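PDB 3FRY: probable copper-exporting P-type ATPase A from Archaeoglobus fulgidus, which probably exports copper at the expense of ATP hydrolysis, this fragment being its C-terminal metal-binding domain, crystallised as a domain-swapped dimer. Local coordinates for residues Arg22-Lys25 against Ala26-Ala30; Lys48-Val51 against Asp52-Lys56. All blocks are in the same frame, centred on the assembly; numbering follows the deposited sequence.

Contact 1 (Arg22-Lys25 against Ala26-Ala30); sequences RVKK and ALEEA
Arg22, Val23, Lys24 and Lys25 each offer a backbone carbonyl to the residue four places on. Arg22 O takes Ala26 N at 2.8 Å, and Val23 O takes Leu27 N at 3.0 Å; Glu28 N and Glu29 N bond in the same way to Lys24 O and Lys25 O. The N-H groups point within about 25° of straight at their acceptors. Some side chains press on these carbonyls too: Ala26 CB lies 3.3 Å from Arg22 O, and Glu28 CG is only 3.1 Å from Lys24 O. This is helix 20-29, the first helix of the ferredoxin-like heavy-metal-associated fold.

On its apolar side Val23 and Leu27 lie alongside each other and point the same way. Val23 CG1, anti to the backbone N (chi1 173°), meets Leu27 CD1 at 4.1 Å. Leu27 also packs on Tyr54 and Val58 of helix 51-60, while Leu9 and Leu14 of the second subunit cover Leu27 and Val23 respectively.

The charged pair on the outer side touches through carbon. Lys24 runs out extended and crosses the Glu28 side chain at an angle, CE passing 3.7 Å from OE2. Its ammonium overshoots, with Lys24 NZ 4.8 Å from Glu28 OE2, too far for a salt bridge, although the opposite charges probably still attract. Both side chains rest on Val34 of strand 33-37.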
loop_
_atom_site.group_PDB
_atom_site.type_symbol
_atom_site.label_atom_id
_atom_site.label_comp_id
_atom_site.label_asym_id
_atom_site.label_seq_id
_atom_site.Cartn_x
_atom_site.Cartn_y
_atom_site.Cartn_z
ATOM N N ARG A 22 -11.591 -9.558 -6.436
ATOM C CA ARG A 22 -12.230 -9.137 -7.680
ATOM C C ARG A 22 -11.224 -8.991 -8.804
ATOM O O ARG A 22 -11.544 -9.268 -9.957
ATOM C CB ARG A 22 -12.971 -7.804 -7.522
ATOM C CG ARG A 22 -14.450 -7.934 -7.210
ATOM C CD ARG A 22 -15.205 -6.631 -7.511
ATOM N NE ARG A 22 -15.465 -6.449 -8.940
ATOM C CZ ARG A 22 -16.047 -5.375 -9.471
ATOM N NH1 ARG A 22 -16.436 -4.364 -8.701
ATOM N NH2 ARG A 22 -16.251 -5.315 -10.779
ATOM N N VAL A 23 -10.017 -8.547 -8.474
ATOM C CA VAL A 23 -8.986 -8.383 -9.491
ATOM C C VAL A 23 -8.638 -9.755 -10.057
ATOM O O VAL A 23 -8.552 -9.933 -11.274
ATOM C CB VAL A 23 -7.721 -7.703 -8.907
ATOM C CG1 VAL A 23 -6.590 -7.697 -9.941
ATOM C CG2 VAL A 23 -8.057 -6.263 -8.512
ATOM N N LYS A 24 -8.453 -10.725 -9.169
ATOM C CA LYS A 24 -8.137 -12.083 -9.597
ATOM C C LYS A 24 -9.226 -12.609 -10.526
ATOM O O LYS A 24 -8.931 -13.134 -11.600
ATOM C CB LYS A 24 -8.002 -13.015 -8.389
ATOM C CG LYS A 24 -7.606 -14.434 -8.770
ATOM C CD LYS A 24 -7.302 -15.302 -7.550
ATOM C CE LYS A 24 -6.755 -16.658 -7.985
ATOM N NZ LYS A 24 -6.273 -17.490 -6.842
ATOM N N LYS A 25 -10.482 -12.447 -10.107
ATOM C CA LYS A 25 -11.636 -12.905 -10.880
ATOM C C LYS A 25 -11.737 -12.220 -12.233
ATOM O O LYS A 25 -11.978 -12.868 -13.249
ATOM C CB LYS A 25 -12.939 -12.658 -10.105
ATOM C CG LYS A 25 -13.131 -13.532 -8.885
ATOM C CD LYS A 25 -14.484 -13.253 -8.232
ATOM C CE LYS A 25 -14.812 -14.280 -7.157
ATOM N NZ LYS A 25 -13.795 -14.294 -6.071
ATOM N N ALA A 26 -11.583 -10.901 -12.239
ATOM C CA ALA A 26 -11.656 -10.142 -13.486
ATOM C C ALA A 26 -10.587 -10.642 -14.467
ATOM O O ALA A 26 -10.852 -10.798 -15.663
ATOM C CB ALA A 26 -11.468 -8.652 -13.198
ATOM N N LEU A 27 -9.379 -10.888 -13.962
ATOM C CA LEU A 27 -8.303 -11.388 -14.808
ATOM C C LEU A 27 -8.646 -12.771 -15.361
ATOM O O LEU A 27 -8.404 -13.048 -16.532
ATOM C CB LEU A 27 -6.983 -11.451 -14.028
ATOM C CG LEU A 27 -6.279 -10.109 -13.806
ATOM C CD1 LEU A 27 -5.174 -10.258 -12.765
ATOM C CD2 LEU A 27 -5.714 -9.619 -15.132
ATOM N N GLU A 28 -9.203 -13.640 -14.524
ATOM C CA GLU A 28 -9.575 -14.978 -14.984
ATOM C C GLU A 28 -10.689 -14.861 -16.017
ATOM O O GLU A 28 -10.707 -15.594 -17.010
ATOM C CB GLU A 28 -10.036 -15.844 -13.807
ATOM C CG GLU A 28 -8.970 -16.010 -12.737
ATOM C CD GLU A 28 -9.491 -16.688 -11.488
ATOM O OE1 GLU A 28 -10.600 -16.325 -11.030
ATOM O OE2 GLU A 28 -8.788 -17.571 -10.959
ATOM N N GLU A 29 -11.610 -13.931 -15.789
ATOM C CA GLU A 29 -12.708 -13.719 -16.725
ATOM C C GLU A 29 -12.186 -13.209 -18.062
ATOM O O GLU A 29 -12.788 -13.460 -19.105
ATOM C CB GLU A 29 -13.724 -12.724 -16.159
ATOM C CG GLU A 29 -14.591 -13.275 -15.037
ATOM C CD GLU A 29 -15.353 -14.523 -15.449
ATOM O OE1 GLU A 29 -15.761 -14.614 -16.631
ATOM O OE2 GLU A 29 -15.556 -15.410 -14.588
ATOM N N ALA A 30 -11.068 -12.490 -18.032
ATOM C CA ALA A 30 -10.474 -11.963 -19.256
ATOM C C ALA A 30 -9.640 -13.035 -19.967
ATOM O O ALA A 30 -9.104 -12.801 -21.053
ATOM C CB ALA A 30 -9.619 -10.748 -18.943
#

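Contact 2 (Lys48-Val51 against Asp52-Lys56); sequences KEDV and DKYIK
Asp50 and Tyr54 meet at the start of helix 51-60, where one carbonyl serves two groups. Asp50 O accepts Tyr54 N at 2.9 Å, the donor lying nearly along the C=O axis, and sits over the centre of the Tyr54 ring, 3.2 Å above its plane. With CG anti to the carbonyl carbon (chi1 -54°), the ring is carried back toward the helix start, and Asp50 CB comes 3.7 Å from CE1 of Tyr54. One residue further on, Val51 O accepts Ile55 N at 2.9 Å, and Val51 CG1 packs on Ile55 CD1.

Asp50 holds the N-cap position, yet its carboxylate makes no capping bond. Instead OD2 accepts a hydrogen bond of 2.8 Å from water 2, which lies in the plane of the Tyr54 ring and bonds its OH at 2.5 Å. The same hydroxyl bonds Asn47 N, at the end of strand 41-47. Water 1 donates to Glu49 O at 2.7 Å and weakly accepts Lys53 N.

A leucine in place of Tyr54 would probably leave Asn47 N and water 2 without their hydroxyl partner and uncover the ring-facing side of Asp50 O. Ile7 of the second subunit packs on Val51 and Tyr54. The helix start thus rests mainly on backbone bonds; a water joins the Asp50 carboxylate to the tyrosine hydroxyl, which also ties the turn to the preceding strand.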
loop_
_atom_site.group_PDB
_atom_site.type_symbol
_atom_site.label_atom_id
_atom_site.label_comp_id
_atom_site.label_asym_id
_atom_site.label_seq_id
_atom_site.Cartn_x
_atom_site.Cartn_y
_atom_site.Cartn_z
ATOM N N LYS A 48 0.317 -12.729 -24.751
ATOM C CA LYS A 48 0.649 -11.314 -24.908
ATOM C C LYS A 48 -0.327 -10.612 -25.837
ATOM O O LYS A 48 -0.476 -9.390 -25.788
ATOM C CB LYS A 48 2.091 -11.120 -25.400
ATOM C CG LYS A 48 2.420 -11.693 -26.756
ATOM C CD LYS A 48 3.814 -11.241 -27.170
ATOM C CE LYS A 48 4.422 -12.161 -28.209
ATOM N NZ LYS A 48 4.740 -13.502 -27.651
ATOM N N GLU A 49 -1.002 -11.392 -26.676
ATOM C CA GLU A 49 -1.984 -10.832 -27.589
ATOM C C GLU A 49 -3.162 -10.282 -26.788
ATOM O O GLU A 49 -3.805 -9.320 -27.203
ATOM C CB GLU A 49 -2.492 -11.898 -28.575
ATOM C CG GLU A 49 -1.442 -12.399 -29.569
ATOM C CD GLU A 49 -0.688 -13.634 -29.090
ATOM O OE1 GLU A 49 -0.237 -13.666 -27.924
ATOM O OE2 GLU A 49 -0.535 -14.578 -29.896
ATOM N N ASP A 50 -3.431 -10.882 -25.630
ATOM C CA ASP A 50 -4.555 -10.460 -24.794
ATOM C C ASP A 50 -4.190 -9.581 -23.602
ATOM O O ASP A 50 -5.028 -9.342 -22.730
ATOM C CB ASP A 50 -5.320 -11.683 -24.278
ATOM C CG ASP A 50 -5.834 -12.566 -25.400
ATOM O OD1 ASP A 50 -6.324 -12.018 -26.413
ATOM O OD2 ASP A 50 -5.762 -13.805 -25.264
ATOM N N VAL A 51 -2.952 -9.100 -23.556
ATOM C CA VAL A 51 -2.523 -8.253 -22.448
ATOM C C VAL A 51 -3.421 -7.032 -22.266
ATOM O O VAL A 51 -3.735 -6.658 -21.133
ATOM C CB VAL A 51 -1.065 -7.795 -22.636
ATOM C CG1 VAL A 51 -0.689 -6.768 -21.564
ATOM C CG2 VAL A 51 -0.147 -8.998 -22.543
ATOM N N ASP A 52 -3.834 -6.415 -23.373
ATOM C CA ASP A 52 -4.717 -5.250 -23.306
ATOM C C ASP A 52 -6.062 -5.634 -22.712
ATOM O O ASP A 52 -6.694 -4.846 -22.006
ATOM C CB ASP A 52 -4.957 -4.654 -24.696
ATOM C CG ASP A 52 -3.775 -3.875 -25.203
ATOM O OD1 ASP A 52 -2.936 -3.481 -24.368
ATOM O OD2 ASP A 52 -3.690 -3.647 -26.431
ATOM N N LYS A 53 -6.502 -6.847 -23.022
ATOM C CA LYS A 53 -7.766 -7.347 -22.516
ATOM C C LYS A 53 -7.651 -7.522 -21.001
ATOM O O LYS A 53 -8.564 -7.167 -20.254
ATOM C CB LYS A 53 -8.093 -8.679 -23.196
ATOM C CG LYS A 53 -9.413 -9.301 -22.817
ATOM C CD LYS A 53 -9.632 -10.578 -23.621
ATOM C CE LYS A 53 -10.956 -11.248 -23.282
ATOM N NZ LYS A 53 -11.192 -12.454 -24.138
ATOM N N TYR A 54 -6.522 -8.056 -20.545
ATOM C CA TYR A 54 -6.322 -8.260 -19.113
ATOM C C TYR A 54 -6.281 -6.920 -18.387
ATOM O O TYR A 54 -6.823 -6.780 -17.295
ATOM C CB TYR A 54 -5.008 -8.991 -18.828
ATOM C CG TYR A 54 -4.804 -10.296 -19.559
ATOM C CD1 TYR A 54 -5.886 -11.059 -20.012
ATOM C CD2 TYR A 54 -3.513 -10.774 -19.788
ATOM C CE1 TYR A 54 -5.674 -12.276 -20.682
ATOM C CE2 TYR A 54 -3.291 -11.972 -20.449
ATOM C CZ TYR A 54 -4.365 -12.720 -20.893
ATOM O OH TYR A 54 -4.106 -13.909 -21.532
ATOM N N ILE A 55 -5.623 -5.940 -18.998
ATOM C CA ILE A 55 -5.502 -4.624 -18.393
ATOM C C ILE A 55 -6.844 -3.929 -18.285
ATOM O O ILE A 55 -7.143 -3.312 -17.261
ATOM C CB ILE A 55 -4.499 -3.736 -19.181
ATOM C CG1 ILE A 55 -3.071 -4.227 -18.912
ATOM C CG2 ILE A 55 -4.644 -2.267 -18.769
ATOM C CD1 ILE A 55 -1.989 -3.490 -19.700
ATOM N N LYS A 56 -7.660 -4.037 -19.331
ATOM C CA LYS A 56 -8.976 -3.407 -19.315
ATOM C C LYS A 56 -9.897 -4.048 -18.282
ATOM O O LYS A 56 -10.779 -3.389 -17.740
ATOM C CB LYS A 56 -9.625 -3.474 -20.705
ATOM C CG LYS A 56 -8.970 -2.552 -21.721
ATOM C CD LYS A 56 -9.774 -2.470 -23.011
ATOM C CE LYS A 56 -9.103 -1.545 -24.023
ATOM N NZ LYS A 56 -8.936 -0.149 -23.505
HETATM O O HOH W 1 -5.421 -7.437 -26.036
HETATM O O HOH W 2 -5.972 -14.936 -22.754
#

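In the fold
The two contacts, about 12 Å apart between centres, lie on the two helices of one heavy-metal-associated domain. Contact 1 runs within helix 20-29 and is partly buried, with an apolar side facing inward and charged side chains outside; contact 2 lies at the surface, where a loop enters helix 51-60, and relies on water and a tyrosine hydroxyl as well as backbone bonds. They touch directly: Ala30 O lies 3.5 Å from Tyr54 CE1, and Leu27 CD2 packs against Tyr54 O. Both also meet the second subunit, whose Leu9 packs on Leu27 from contact 1 and Ile55 from contact 2, consistent with strand 5-12 being exchanged between the chains.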